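Local coordinates for centrosomal protein of 192 kDa (Homo sapiens, PDB 6FVI) that serves as a centrosomal scaffold that activates AURKA and PLK1 and is required for mitotic centrosome maturation and bipolar spindle assembly, at residues A[14-19]-A[125-130]; A[42-47]-A[94-99]; A[82-87]-A[99-104]. All coordinates share one frame; numbering follows the deposited sequence.

Contact 1: residues A[14-19]-A[125-130]; sequences TKPPST and PHMKHT
A 3-10 turn at 17-19, in the loop leading to strand 21-23, rests on the approach to strand 129-139, with T19 and S18 meeting H129 and M127. CA of T19 stands over the middle of the H129 imidazole in a CH-pi contact, 3.7 Å from the ring centroid. CG of H129 lies anti to its backbone N (chi1 168°), which brings it to 3.8 Å from T19 CA. T19 O also sits over a face of this ring, but its angle to NE2 is too poor for a hydrogen bond; NE2 bonds instead to V21 O. S18 is buried: its CB is 3.4 Å from M127 O, and its OG is 3.5 Å from CB of M127. A water ties OG of S18 (2.6 Å) to K128 O, to which it donates. M127, present as selenomethionine, is bent at chi2 and chi3, and its CE meets CG of P16 at 3.7 Å. P16 O is gripped twice, by T19 N and T19 OG1, the hydroxyl at 2.7 Å. A 3-10 turn thus packs on the inverse gamma turn centred on M127 and on the start of strand 129-139, at the surface of this PapD-like domain.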
ATOM      1  N   THR A  14       4.844  13.901 -19.631  1.00 10.73           N
ATOM      2  CA  THR A  14       5.476  12.596 -19.688  1.00 12.05           C
ATOM      3  C   THR A  14       5.779  12.106 -18.289  1.00 10.63           C
ATOM      4  O   THR A  14       6.000  12.883 -17.361  1.00 11.26           O
ATOM      5  CB  THR A  14       6.748  12.613 -20.517  1.00 17.56           C
ATOM      6  OG1 THR A  14       7.696  13.505 -19.974  1.00 20.34           O
ATOM      7  CG2 THR A  14       6.476  12.943 -21.906  1.00 23.58           C
ATOM      8  N   LYS A  15       5.790  10.788 -18.151  1.00 13.48           N
ATOM      9  CA  LYS A  15       6.158  10.130 -16.885  1.00 13.86           C
ATOM     10  C   LYS A  15       7.648  10.039 -16.800  1.00 14.60           C
ATOM     11  O   LYS A  15       8.270   9.333 -17.598  1.00 17.45           O
ATOM     12  CB  LYS A  15       5.585   8.743 -16.811  1.00 18.49           C
ATOM     13  CG  LYS A  15       4.080   8.732 -16.646  1.00 22.66           C
ATOM     14  CD  LYS A  15       3.626   7.340 -16.239  1.00 26.67           C
ATOM     15  CE  LYS A  15       2.123   7.238 -16.113  0.50 29.38           C
ATOM     16  NZ  LYS A  15       1.769   6.062 -15.270  0.50 28.76           N
ATOM     17  N   PRO A  16       8.239  10.676 -15.788  1.00 12.65           N
ATOM     18  CA  PRO A  16       9.689  10.722 -15.724  1.00 11.72           C
ATOM     19  C   PRO A  16      10.257   9.502 -15.004  1.00 12.54           C
ATOM     20  O   PRO A  16       9.502   8.711 -14.408  1.00 12.85           O
ATOM     21  CB  PRO A  16       9.943  12.000 -14.931  1.00 12.99           C
ATOM     22  CG  PRO A  16       8.752  12.123 -14.043  1.00 13.19           C
ATOM     23  CD  PRO A  16       7.600  11.543 -14.771  1.00 12.99           C
ATOM     24  N   PRO A  17      11.582   9.370 -14.975  1.00 14.01           N
ATOM     25  CA  PRO A  17      12.187   8.176 -14.367  1.00 14.42           C
ATOM     26  C   PRO A  17      11.895   8.003 -12.883  1.00 12.31           C
ATOM     27  O   PRO A  17      11.973   6.889 -12.352  1.00 13.67           O
ATOM     28  CB  PRO A  17      13.685   8.352 -14.626  1.00 18.20           C
ATOM     29  CG  PRO A  17      13.775   9.276 -15.777  1.00 19.43           C
ATOM     30  CD  PRO A  17      12.576  10.170 -15.722  1.00 16.60           C
ATOM     31  N   SER A  18      11.539   9.081 -12.193  1.00 12.18           N
ATOM     32  CA  SER A  18      11.147   9.030 -10.798  1.00 12.16           C
ATOM     33  C   SER A  18       9.872   8.230 -10.558  1.00 11.83           C
ATOM     34  O   SER A  18       9.544   7.921  -9.416  1.00 15.25           O
ATOM     35  CB  SER A  18      11.024  10.454 -10.256  1.00 13.37           C
ATOM     36  OG  SER A  18      10.346  11.267 -11.189  1.00 13.60           O
ATOM     37  N   THR A  19       9.158   7.873 -11.636  1.00 12.36           N
ATOM     38  CA  THR A  19       7.989   7.010 -11.527  1.00 12.90           C
ATOM     39  C   THR A  19       8.287   5.537 -11.704  1.00 12.95           C
ATOM     40  O   THR A  19       7.381   4.744 -11.599  1.00 16.06           O
ATOM     41  CB  THR A  19       6.884   7.411 -12.509  1.00 15.82           C
ATOM     42  OG1 THR A  19       7.316   7.252 -13.863  1.00 17.45           O
ATOM     43  CG2 THR A  19       6.432   8.845 -12.256  1.00 17.64           C
ATOM     44  N   PRO A 125      14.250  15.590  -4.528  1.00 12.81           N
ATOM     45  CA  PRO A 125      13.111  15.416  -3.647  1.00 13.39           C
ATOM     46  C   PRO A 125      11.804  15.948  -4.194  1.00 11.82           C
ATOM     47  O   PRO A 125      10.752  15.538  -3.733  1.00 13.54           O
ATOM     48  CB  PRO A 125      13.520  16.127  -2.355  1.00 17.24           C
ATOM     49  CG  PRO A 125      14.670  16.986  -2.717  1.00 20.75           C
ATOM     50  CD  PRO A 125      15.335  16.345  -3.878  1.00 14.69           C
ATOM     51  N   HIS A 126      11.870  16.830  -5.175  1.00 10.22           N
ATOM     52  CA  HIS A 126      10.677  17.367  -5.808  1.00 10.21           C
ATOM     53  C   HIS A 126      10.006  16.384  -6.763  1.00  9.16           C
ATOM     54  O   HIS A 126       8.842  16.588  -7.121  1.00  9.95           O
ATOM     55  CB  HIS A 126      11.024  18.666  -6.515  1.00 10.70           C
ATOM     56  CG  HIS A 126      12.130  18.555  -7.511  1.00 10.23           C
ATOM     57  ND1 HIS A 126      13.440  18.288  -7.165  1.00 12.49           N
ATOM     58  CD2 HIS A 126      12.103  18.683  -8.854  1.00 10.49           C
ATOM     59  CE1 HIS A 126      14.160  18.267  -8.272  1.00 12.82           C
ATOM     60  NE2 HIS A 126      13.378  18.525  -9.303  1.00 11.29           N
HETATM   61  N   MSE A 127      10.715  15.356  -7.215  1.00  9.00           N
HETATM   62  CA  MSE A 127      10.176  14.431  -8.244  1.00  8.70           C
HETATM   63  C   MSE A 127       9.486  13.254  -7.564  1.00  8.94           C
HETATM   64  O   MSE A 127       9.945  12.123  -7.543  1.00  9.86           O
HETATM   65  CB  MSE A 127      11.290  13.977  -9.159  1.00  9.58           C
HETATM   66  CG  MSE A 127      11.936  15.157  -9.904  1.00  9.40           C
HETATM   67 SE   MSE A 127      10.755  16.257 -10.923  0.80  9.59          SE
HETATM   68  CE  MSE A 127      10.111  14.923 -12.122  1.00 12.07           C
ATOM     69  N   LYS A 128       8.317  13.551  -7.006  1.00  9.02           N
ATOM     70  CA  LYS A 128       7.584  12.620  -6.172  1.00  9.29           C
ATOM     71  C   LYS A 128       6.762  11.647  -6.990  1.00  8.76           C
ATOM     72  O   LYS A 128       6.291  11.933  -8.103  1.00  9.82           O
ATOM     73  CB  LYS A 128       6.745  13.375  -5.180  1.00 12.15           C
ATOM     74  CG  LYS A 128       7.601  14.192  -4.210  1.00 15.50           C
ATOM     75  CD  LYS A 128       6.809  14.866  -3.113  1.00 21.61           C
ATOM     76  CE  LYS A 128       7.651  15.891  -2.368  1.00 29.47           C
ATOM     77  NZ  LYS A 128       8.853  15.293  -1.709  1.00 34.19           N
ATOM     78  N   HIS A 129       6.571  10.482  -6.402  1.00  8.76           N
ATOM     79  CA  HIS A 129       5.836   9.382  -7.003  1.00  9.21           C
ATOM     80  C   HIS A 129       5.064   8.714  -5.874  1.00  8.82           C
ATOM     81  O   HIS A 129       5.600   8.521  -4.798  1.00 11.48           O
ATOM     82  CB  HIS A 129       6.853   8.450  -7.664  1.00 10.55           C
ATOM     83  CG  HIS A 129       6.369   7.111  -8.115  1.00 10.81           C
ATOM     84  ND1 HIS A 129       5.207   6.887  -8.819  1.00 11.84           N
ATOM     85  CD2 HIS A 129       6.984   5.910  -8.000  1.00 13.36           C
ATOM     86  CE1 HIS A 129       5.126   5.596  -9.109  1.00 12.54           C
ATOM     87  NE2 HIS A 129       6.198   4.988  -8.632  1.00 13.23           N
ATOM     88  N   THR A 130       3.810   8.378  -6.130  1.00  8.83           N
ATOM     89  CA  THR A 130       2.959   7.737  -5.143  1.00  9.08           C
ATOM     90  C   THR A 130       2.463   6.396  -5.649  1.00  9.88           C
ATOM     91  O   THR A 130       2.081   6.268  -6.829  1.00 12.89           O
ATOM     92  CB  THR A 130       1.763   8.634  -4.861  1.00 11.72           C
ATOM     93  OG1 THR A 130       2.213   9.921  -4.457  1.00 12.13           O
ATOM     94  CG2 THR A 130       0.900   8.079  -3.770  1.00 14.59           C
TER
HETATM   95  O   HOH W   1       7.958  12.001 -10.412  1.00 19.60           O

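Contact 2: residues A[42-47]-A[94-99]; sequences CLELEN and HGIQKV
This is an antiparallel strand pairing between strands 39-47 and 96-103 of PapD-like (ASH) domain 7 of the larger protein, with L43 opposite V99, E44 opposite K98, L45 opposite Q97 and E46 opposite I96. The short strand axes approach to 4.6 Å at 159°. L43 with V99 and L45 with Q97 are the hydrogen-bonded pairs, each joined by N-H...O bonds in both directions; V99 N to L43 O is 2.8 Å. N47 N continues the pattern to G95 O at 2.9 Å with a nearly straight bond, whereas H94 N reaches N47 O only weakly, in the loop before strand 96-103.

On the face bearing L43, L45, Q97 and V99, the buried side chains of L43 and V99 lie side by side, CD1 of L43 being 3.8 Å from CB of V99. On the other, I96 is held between two glutamates. Its CG2 meets OE1 of E44 at 3.5 Å, and its CG1 lies 3.6 Å from both CG and CD of E46. E46 has CG anti to the backbone N (chi1 -177°) and an extended chain that runs alongside the isoleucine. An alanine in place of E46 would probably leave a gap beside CG1 and CD1 of I96, where CG and the carboxylate now lie, with only CB left near CG1. NE2 of Q97, on a chain bent at chi2, donates to K98 O of the next residue, 2.9 Å away and above the carbonyl plane.

The side-chain ND2 of N47 donates to T51 O and L91 O, and its OD1 accepts from G49 N. Strand 53-66 backs the buried face through W55 on L45 and L57 on V99, strand 82-91 adds L91, and the backbone of E46 hydrogen-bonds with E22 of strand 21-23.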
ATOM      1  N   CYS A  42       3.329 -10.130   2.659  0.52  7.81           N
ATOM      2  CA  CYS A  42       4.315  -9.159   2.257  0.52  7.47           C
ATOM      3  C   CYS A  42       3.985  -8.552   0.920  0.52  8.41           C
ATOM      4  O   CYS A  42       3.231  -9.140   0.113  0.52  8.65           O
ATOM      5  CB  CYS A  42       5.699  -9.764   2.231  0.52  9.30           C
ATOM      6  SG  CYS A  42       5.959 -10.993   0.952  0.52 14.46           S
ATOM      7  N   LEU A  43       4.560  -7.363   0.701  1.00  9.93           N
ATOM      8  CA  LEU A  43       4.591  -6.789  -0.648  1.00  9.75           C
ATOM      9  C   LEU A  43       6.037  -6.415  -0.916  1.00  8.97           C
ATOM     10  O   LEU A  43       6.881  -6.462  -0.024  1.00  9.96           O
ATOM     11  CB  LEU A  43       3.636  -5.629  -0.822  1.00 11.09           C
ATOM     12  CG  LEU A  43       3.858  -4.410   0.054  1.00 11.70           C
ATOM     13  CD1 LEU A  43       4.981  -3.475  -0.447  1.00 12.02           C
ATOM     14  CD2 LEU A  43       2.536  -3.641   0.112  1.00 14.10           C
ATOM     15  N   GLU A  44       6.331  -6.092  -2.160  1.00  8.61           N
ATOM     16  CA  GLU A  44       7.650  -5.676  -2.516  1.00  8.46           C
ATOM     17  C   GLU A  44       7.601  -4.364  -3.243  1.00  8.06           C
ATOM     18  O   GLU A  44       6.714  -4.112  -4.061  1.00  9.41           O
ATOM     19  CB  GLU A  44       8.374  -6.708  -3.406  1.00 10.29           C
ATOM     20  CG  GLU A  44       8.756  -7.938  -2.647  1.00 11.81           C
ATOM     21  CD  GLU A  44       9.471  -8.999  -3.497  1.00 14.02           C
ATOM     22  OE1 GLU A  44       9.470  -8.891  -4.734  1.00 15.81           O
ATOM     23  OE2 GLU A  44       9.972  -9.946  -2.894  1.00 17.59           O
ATOM     24  N   LEU A  45       8.575  -3.513  -2.916  0.50  8.27           N
ATOM     25  CA  LEU A  45       8.899  -2.353  -3.742  0.50  8.66           C
ATOM     26  C   LEU A  45      10.081  -2.702  -4.605  0.50  8.67           C
ATOM     27  O   LEU A  45      11.055  -3.308  -4.145  0.50  8.90           O
ATOM     28  CB  LEU A  45       9.263  -1.143  -2.899  0.50  8.51           C
ATOM     29  CG  LEU A  45       8.154  -0.764  -1.937  0.50 10.33           C
ATOM     30  CD1 LEU A  45       8.680   0.222  -0.903  0.50 11.00           C
ATOM     31  CD2 LEU A  45       6.971  -0.216  -2.699  0.50 14.26           C
ATOM     32  N   GLU A  46      10.005  -2.320  -5.862  1.00  9.09           N
ATOM     33  CA  GLU A  46      11.131  -2.583  -6.774  1.00  9.11           C
ATOM     34  C   GLU A  46      11.469  -1.310  -7.519  1.00  9.54           C
ATOM     35  O   GLU A  46      10.607  -0.683  -8.161  1.00 10.66           O
ATOM     36  CB  GLU A  46      10.786  -3.706  -7.746  1.00 10.26           C
ATOM     37  CG  GLU A  46      11.938  -4.065  -8.667  1.00 11.33           C
ATOM     38  CD  GLU A  46      11.794  -5.363  -9.388  1.00 12.76           C
ATOM     39  OE1 GLU A  46      10.915  -6.183  -9.047  1.00 16.18           O
ATOM     40  OE2 GLU A  46      12.610  -5.580 -10.308  1.00 13.82           O
ATOM     41  N   ASN A  47      12.740  -0.937  -7.444  1.00  9.32           N
ATOM     42  CA  ASN A  47      13.252   0.265  -8.090  1.00  9.48           C
ATOM     43  C   ASN A  47      13.833  -0.091  -9.457  1.00 10.79           C
ATOM     44  O   ASN A  47      14.926  -0.623  -9.549  1.00 12.73           O
ATOM     45  CB  ASN A  47      14.297   0.904  -7.184  1.00  9.71           C
ATOM     46  CG  ASN A  47      14.903   2.154  -7.775  1.00  9.79           C
ATOM     47  OD1 ASN A  47      14.540   2.595  -8.863  1.00 11.88           O
ATOM     48  ND2 ASN A  47      15.815   2.750  -7.026  1.00 10.31           N
ATOM     49  N   HIS A  94      17.750  -0.713  -9.030  1.00 12.55           N
ATOM     50  CA  HIS A  94      17.560  -2.103  -9.314  1.00 12.84           C
ATOM     51  C   HIS A  94      17.395  -2.963  -8.077  1.00 11.18           C
ATOM     52  O   HIS A  94      17.482  -4.170  -8.150  1.00 13.85           O
ATOM     53  CB  HIS A  94      18.654  -2.643 -10.261  1.00 15.16           C
ATOM     54  CG  HIS A  94      18.793  -1.884 -11.542  1.00 17.06           C
ATOM     55  ND1 HIS A  94      17.724  -1.433 -12.287  1.00 24.13           N
ATOM     56  CD2 HIS A  94      19.902  -1.534 -12.231  1.00 25.42           C
ATOM     57  CE1 HIS A  94      18.169  -0.818 -13.366  1.00 26.15           C
ATOM     58  NE2 HIS A  94      19.487  -0.867 -13.357  1.00 30.61           N
ATOM     59  N   GLY A  95      17.105  -2.338  -6.947  1.00 10.69           N
ATOM     60  CA  GLY A  95      16.836  -3.062  -5.724  1.00  9.37           C
ATOM     61  C   GLY A  95      15.373  -3.416  -5.503  1.00  8.87           C
ATOM     62  O   GLY A  95      14.473  -2.731  -5.948  1.00  9.32           O
ATOM     63  N   ILE A  96      15.191  -4.485  -4.735  1.00  8.49           N
ATOM     64  CA  ILE A  96      13.874  -4.948  -4.290  1.00  8.63           C
ATOM     65  C   ILE A  96      13.856  -4.975  -2.772  1.00  8.53           C
ATOM     66  O   ILE A  96      14.702  -5.627  -2.138  1.00  9.85           O
ATOM     67  CB  ILE A  96      13.573  -6.362  -4.856  1.00  9.22           C
ATOM     68  CG1 ILE A  96      13.590  -6.378  -6.384  1.00 10.28           C
ATOM     69  CG2 ILE A  96      12.238  -6.869  -4.303  1.00 11.10           C
ATOM     70  CD1 ILE A  96      13.717  -7.756  -6.989  1.00 12.32           C
ATOM     71  N   GLN A  97      12.876  -4.277  -2.192  1.00  7.93           N
ATOM     72  CA  GLN A  97      12.649  -4.226  -0.759  1.00  7.99           C
ATOM     73  C   GLN A  97      11.377  -4.972  -0.416  1.00  8.13           C
ATOM     74  O   GLN A  97      10.292  -4.602  -0.870  1.00  9.63           O
ATOM     75  CB  GLN A  97      12.503  -2.769  -0.312  1.00  8.52           C
ATOM     76  CG  GLN A  97      12.092  -2.593   1.146  1.00  8.67           C
ATOM     77  CD  GLN A  97      13.189  -2.972   2.111  1.00  8.96           C
ATOM     78  OE1 GLN A  97      14.249  -2.352   2.099  1.00  9.77           O
ATOM     79  NE2 GLN A  97      12.939  -3.959   2.961  1.00 10.66           N
ATOM     80  N   LYS A  98      11.476  -5.966   0.450  1.00  8.78           N
ATOM     81  CA  LYS A  98      10.298  -6.629   0.948  0.50  9.72           C
ATOM     82  C   LYS A  98       9.756  -5.839   2.149  1.00  9.25           C
ATOM     83  O   LYS A  98      10.513  -5.490   3.068  1.00 10.45           O
ATOM     84  CB  LYS A  98      10.617  -8.079   1.337  0.50 11.42           C
ATOM     85  CG  LYS A  98       9.380  -8.873   1.734  0.50 13.03           C
ATOM     86  CD  LYS A  98       9.763 -10.144   2.439  0.50 18.40           C
ATOM     87  CE  LYS A  98       9.828 -11.297   1.474  0.50 24.33           C
ATOM     88  NZ  LYS A  98       8.607 -12.136   1.605  0.50 28.59           N
ATOM     89  N   VAL A  99       8.455  -5.598   2.112  1.00  9.42           N
ATOM     90  CA  VAL A  99       7.758  -4.978   3.238  1.00  9.62           C
ATOM     91  C   VAL A  99       6.910  -6.107   3.865  1.00  9.38           C
ATOM     92  O   VAL A  99       6.018  -6.651   3.225  1.00  9.94           O
ATOM     93  CB  VAL A  99       6.892  -3.809   2.791  1.00 10.33           C
ATOM     94  CG1 VAL A  99       6.116  -3.242   3.984  1.00 11.16           C
ATOM     95  CG2 VAL A  99       7.761  -2.708   2.164  1.00 11.97           C
TER

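Contact 3: residues A[82-87]-A[99-104]; sequences FRCSPI and VSITFL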
ATOM      1  N   PHE A  82      -3.114  -3.214  11.364  1.00  8.21           N
ATOM      2  CA  PHE A  82      -2.096  -3.617  10.382  1.00  8.28           C
ATOM      3  C   PHE A  82      -0.801  -2.894  10.702  1.00  8.66           C
ATOM      4  O   PHE A  82      -0.824  -1.683  11.003  1.00 10.19           O
ATOM      5  CB  PHE A  82      -2.522  -3.271   8.960  1.00  8.37           C
ATOM      6  CG  PHE A  82      -3.826  -3.900   8.524  1.00  7.80           C
ATOM      7  CD1 PHE A  82      -3.869  -5.243   8.177  1.00  7.82           C
ATOM      8  CD2 PHE A  82      -4.988  -3.168   8.478  1.00  8.31           C
ATOM      9  CE1 PHE A  82      -5.055  -5.815   7.754  1.00  7.67           C
ATOM     10  CE2 PHE A  82      -6.181  -3.743   8.078  1.00  8.21           C
ATOM     11  CZ  PHE A  82      -6.216  -5.066   7.728  1.00  7.99           C
ATOM     12  N   ARG A  83       0.308  -3.589  10.553  1.00  8.85           N
ATOM     13  CA  ARG A  83       1.628  -2.974  10.721  0.50 10.31           C
ATOM     14  C   ARG A  83       2.536  -3.408   9.605  1.00 10.10           C
ATOM     15  O   ARG A  83       2.558  -4.564   9.221  1.00 12.49           O
ATOM     16  CB  ARG A  83       2.238  -3.365  12.054  0.50 12.30           C
ATOM     17  CG  ARG A  83       1.535  -2.733  13.238  0.50 12.79           C
ATOM     18  CD  ARG A  83       2.376  -2.882  14.501  0.50 17.98           C
ATOM     19  NE  ARG A  83       1.798  -2.181  15.649  0.50 25.63           N
ATOM     20  CZ  ARG A  83       1.532  -0.876  15.666  0.50 29.04           C
ATOM     21  NH1 ARG A  83       1.756  -0.140  14.584  0.50 23.85           N
ATOM     22  NH2 ARG A  83       1.017  -0.308  16.751  0.50 27.33           N
ATOM     23  N   CYS A  84       3.303  -2.449   9.101  1.00  9.10           N
ATOM     24  CA  CYS A  84       4.247  -2.697   8.033  1.00  9.22           C
ATOM     25  C   CYS A  84       5.657  -2.503   8.548  1.00  9.69           C
ATOM     26  O   CYS A  84       5.895  -1.628   9.389  1.00 12.40           O
ATOM     27  CB  CYS A  84       4.010  -1.721   6.882  1.00 10.30           C
ATOM     28  SG  CYS A  84       2.393  -1.848   6.099  1.00 11.92           S
ATOM     29  N   SER A  85       6.604  -3.273   8.020  1.00  9.38           N
ATOM     30  CA  SER A  85       8.007  -3.162   8.391  0.50 10.85           C
ATOM     31  C   SER A  85       8.880  -3.489   7.188  1.00 10.52           C
ATOM     32  O   SER A  85       8.674  -4.526   6.572  1.00 13.62           O
ATOM     33  CB  SER A  85       8.303  -4.181   9.478  0.50 12.24           C
ATOM     34  OG  SER A  85       9.658  -4.138   9.831  0.50 17.07           O
ATOM     35  N   PRO A  86       9.883  -2.682   6.855  1.00  9.59           N
ATOM     36  CA  PRO A  86      10.130  -1.320   7.349  1.00  9.15           C
ATOM     37  C   PRO A  86       9.079  -0.347   6.810  1.00  9.20           C
ATOM     38  O   PRO A  86       8.336  -0.661   5.878  1.00 10.71           O
ATOM     39  CB  PRO A  86      11.527  -0.982   6.780  1.00 10.99           C
ATOM     40  CG  PRO A  86      11.844  -2.024   5.825  1.00 12.68           C
ATOM     41  CD  PRO A  86      10.821  -3.070   5.788  1.00 11.41           C
ATOM     42  N   ILE A  87       9.080   0.844   7.405  1.00 10.02           N
ATOM     43  CA  ILE A  87       8.171   1.861   6.861  0.50 10.57           C
ATOM     44  C   ILE A  87       8.859   2.992   6.146  1.00  9.15           C
ATOM     45  O   ILE A  87       8.177   3.778   5.501  1.00  9.97           O
ATOM     46  CB  ILE A  87       7.148   2.395   7.868  0.50 10.74           C
ATOM     47  CG1 ILE A  87       7.853   3.203   8.941  0.50 11.11           C
ATOM     48  CG2 ILE A  87       6.332   1.257   8.453  0.50 12.73           C
ATOM     49  CD1 ILE A  87       6.900   3.844   9.902  0.50 13.96           C
ATOM     50  N   VAL A  99       8.455  -5.598   2.112  1.00  9.42           N
ATOM     51  CA  VAL A  99       7.758  -4.978   3.238  1.00  9.62           C
ATOM     52  C   VAL A  99       6.910  -6.107   3.865  1.00  9.38           C
ATOM     53  O   VAL A  99       6.018  -6.651   3.225  1.00  9.94           O
ATOM     54  CB  VAL A  99       6.892  -3.809   2.791  1.00 10.33           C
ATOM     55  CG1 VAL A  99       6.116  -3.242   3.984  1.00 11.16           C
ATOM     56  CG2 VAL A  99       7.761  -2.708   2.164  1.00 11.97           C
ATOM     57  N   SER A 100       7.241  -6.447   5.106  1.00  8.97           N
ATOM     58  CA  SER A 100       6.517  -7.457   5.867  1.00  8.66           C
ATOM     59  C   SER A 100       5.326  -6.810   6.545  1.00  8.74           C
ATOM     60  O   SER A 100       5.461  -5.767   7.158  1.00 10.36           O
ATOM     61  CB  SER A 100       7.463  -8.092   6.858  1.00 11.24           C
ATOM     62  OG  SER A 100       8.525  -8.732   6.155  1.00 14.82           O
ATOM     63  N   ILE A 101       4.156  -7.436   6.442  1.00  8.42           N
ATOM     64  CA  ILE A 101       2.933  -6.810   6.911  1.00  8.99           C
ATOM     65  C   ILE A 101       2.236  -7.805   7.799  1.00  9.26           C
ATOM     66  O   ILE A 101       2.080  -8.977   7.452  1.00 11.10           O
ATOM     67  CB  ILE A 101       2.035  -6.366   5.739  1.00  9.96           C
ATOM     68  CG1 ILE A 101       2.854  -5.487   4.786  1.00 11.00           C
ATOM     69  CG2 ILE A 101       0.849  -5.566   6.260  1.00 11.17           C
ATOM     70  CD1 ILE A 101       2.077  -4.955   3.619  1.00 14.03           C
ATOM     71  N   THR A 102       1.790  -7.328   8.964  1.00  9.55           N
ATOM     72  CA  THR A 102       1.084  -8.140   9.928  0.50  9.47           C
ATOM     73  C   THR A 102      -0.331  -7.584  10.134  1.00  9.40           C
ATOM     74  O   THR A 102      -0.567  -6.385  10.084  1.00 10.99           O
ATOM     75  CB  THR A 102       1.900  -8.179  11.230  0.50 10.38           C
ATOM     76  OG1 THR A 102       3.246  -8.609  10.942  0.50 13.87           O
ATOM     77  CG2 THR A 102       1.274  -9.091  12.251  0.50 12.59           C
ATOM     78  N   PHE A 103      -1.261  -8.512  10.351  1.00  8.60           N
ATOM     79  CA  PHE A 103      -2.645  -8.243  10.713  1.00  8.30           C
ATOM     80  C   PHE A 103      -2.839  -8.809  12.105  1.00  8.51           C
ATOM     81  O   PHE A 103      -2.637  -9.989  12.334  1.00  9.61           O
ATOM     82  CB  PHE A 103      -3.563  -8.920   9.715  1.00  8.34           C
ATOM     83  CG  PHE A 103      -5.037  -8.852  10.033  1.00  8.19           C
ATOM     84  CD1 PHE A 103      -5.645  -7.701  10.501  1.00  8.48           C
ATOM     85  CD2 PHE A 103      -5.827  -9.989   9.834  1.00  8.18           C
ATOM     86  CE1 PHE A 103      -7.025  -7.683  10.743  1.00  9.21           C
ATOM     87  CE2 PHE A 103      -7.196  -9.950  10.059  1.00  9.08           C
ATOM     88  CZ  PHE A 103      -7.785  -8.813  10.510  1.00  9.35           C
ATOM     89  N   LEU A 104      -3.227  -7.938  13.039  1.00  9.15           N
ATOM     90  CA  LEU A 104      -3.427  -8.307  14.455  1.00 10.05           C
ATOM     91  C   LEU A 104      -4.762  -7.704  14.911  1.00  8.93           C
ATOM     92  O   LEU A 104      -4.827  -6.668  15.554  1.00 10.26           O
ATOM     93  CB  LEU A 104      -2.222  -7.956  15.384  1.00 12.13           C
ATOM     94  CG  LEU A 104      -2.358  -8.286  16.888  1.00 13.91           C
ATOM     95  CD1 LEU A 104      -2.816  -9.681  17.117  1.00 16.62           C
ATOM     96  CD2 LEU A 104      -1.081  -7.966  17.622  1.00 15.95           C
TER
HETATM   97  O   HOH W   2      10.563  -6.983   5.438  1.00 15.49           O
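In the antiparallel beta hairpin of strands 82-91 and 96-103, CG1 of V99 packs against CB of C84, 3.9 Å away. S100 then exchanges two backbone hydrogen bonds with S85, S100 N to S85 O being 2.8 Å. A water 2.8 Å from S100 OG also donates a weak bond to S85 O. I101 turns to the same side as C84, its CG1 3.9 Å from C84 SG, while its CA-H faces R83 O. T102 and R83 form the second hydrogen-bonded antiparallel pair, T102 N meeting R83 O at 2.9 Å; T102 OG1 bonds to E40 OE1 of the adjoining strand. The rings of F103 and F82 are tilted by only 21° but slid apart, barely overlapping, with centroids 5.0 Å apart, and CE1 of F82 approaches CD1 of F103 to 3.4 Å. CG of F82 lies beside its backbone N (chi1 -58°), that of F103 anti to its own; Y111 meets F103 edge-to-face. The chemistry splits by face: R83, S85, S100 and T102, the first two exposed, turn a polar side to solvent, whereas C84 and the buried F82, I101 and F103 pack an apolar side into the domain, against strand 109-121 and neighbouring loops.

How the contacts relate
From the N terminus, contact 1 closes the widest loop, joining 14-19 to 125-130, so that contacts 2 and 3 both fall within it. Contact 2 starts at 42-47 and closes at 94-99. Contact 3 begins between those segments, at 82-87, and closes at 99-104; the two therefore cross, and they share V99. Strand 96-103 is thus flanked by strand 39-47 and by its hairpin partner 82-91, and contacts 2 and 3 also touch directly, as where L43 CD2 packs on I101 CD1. Contact 1 lies across the chain's centre from contact 3, about 25 Å between centres, and pins the N-terminal loop at the start of strand 129-139.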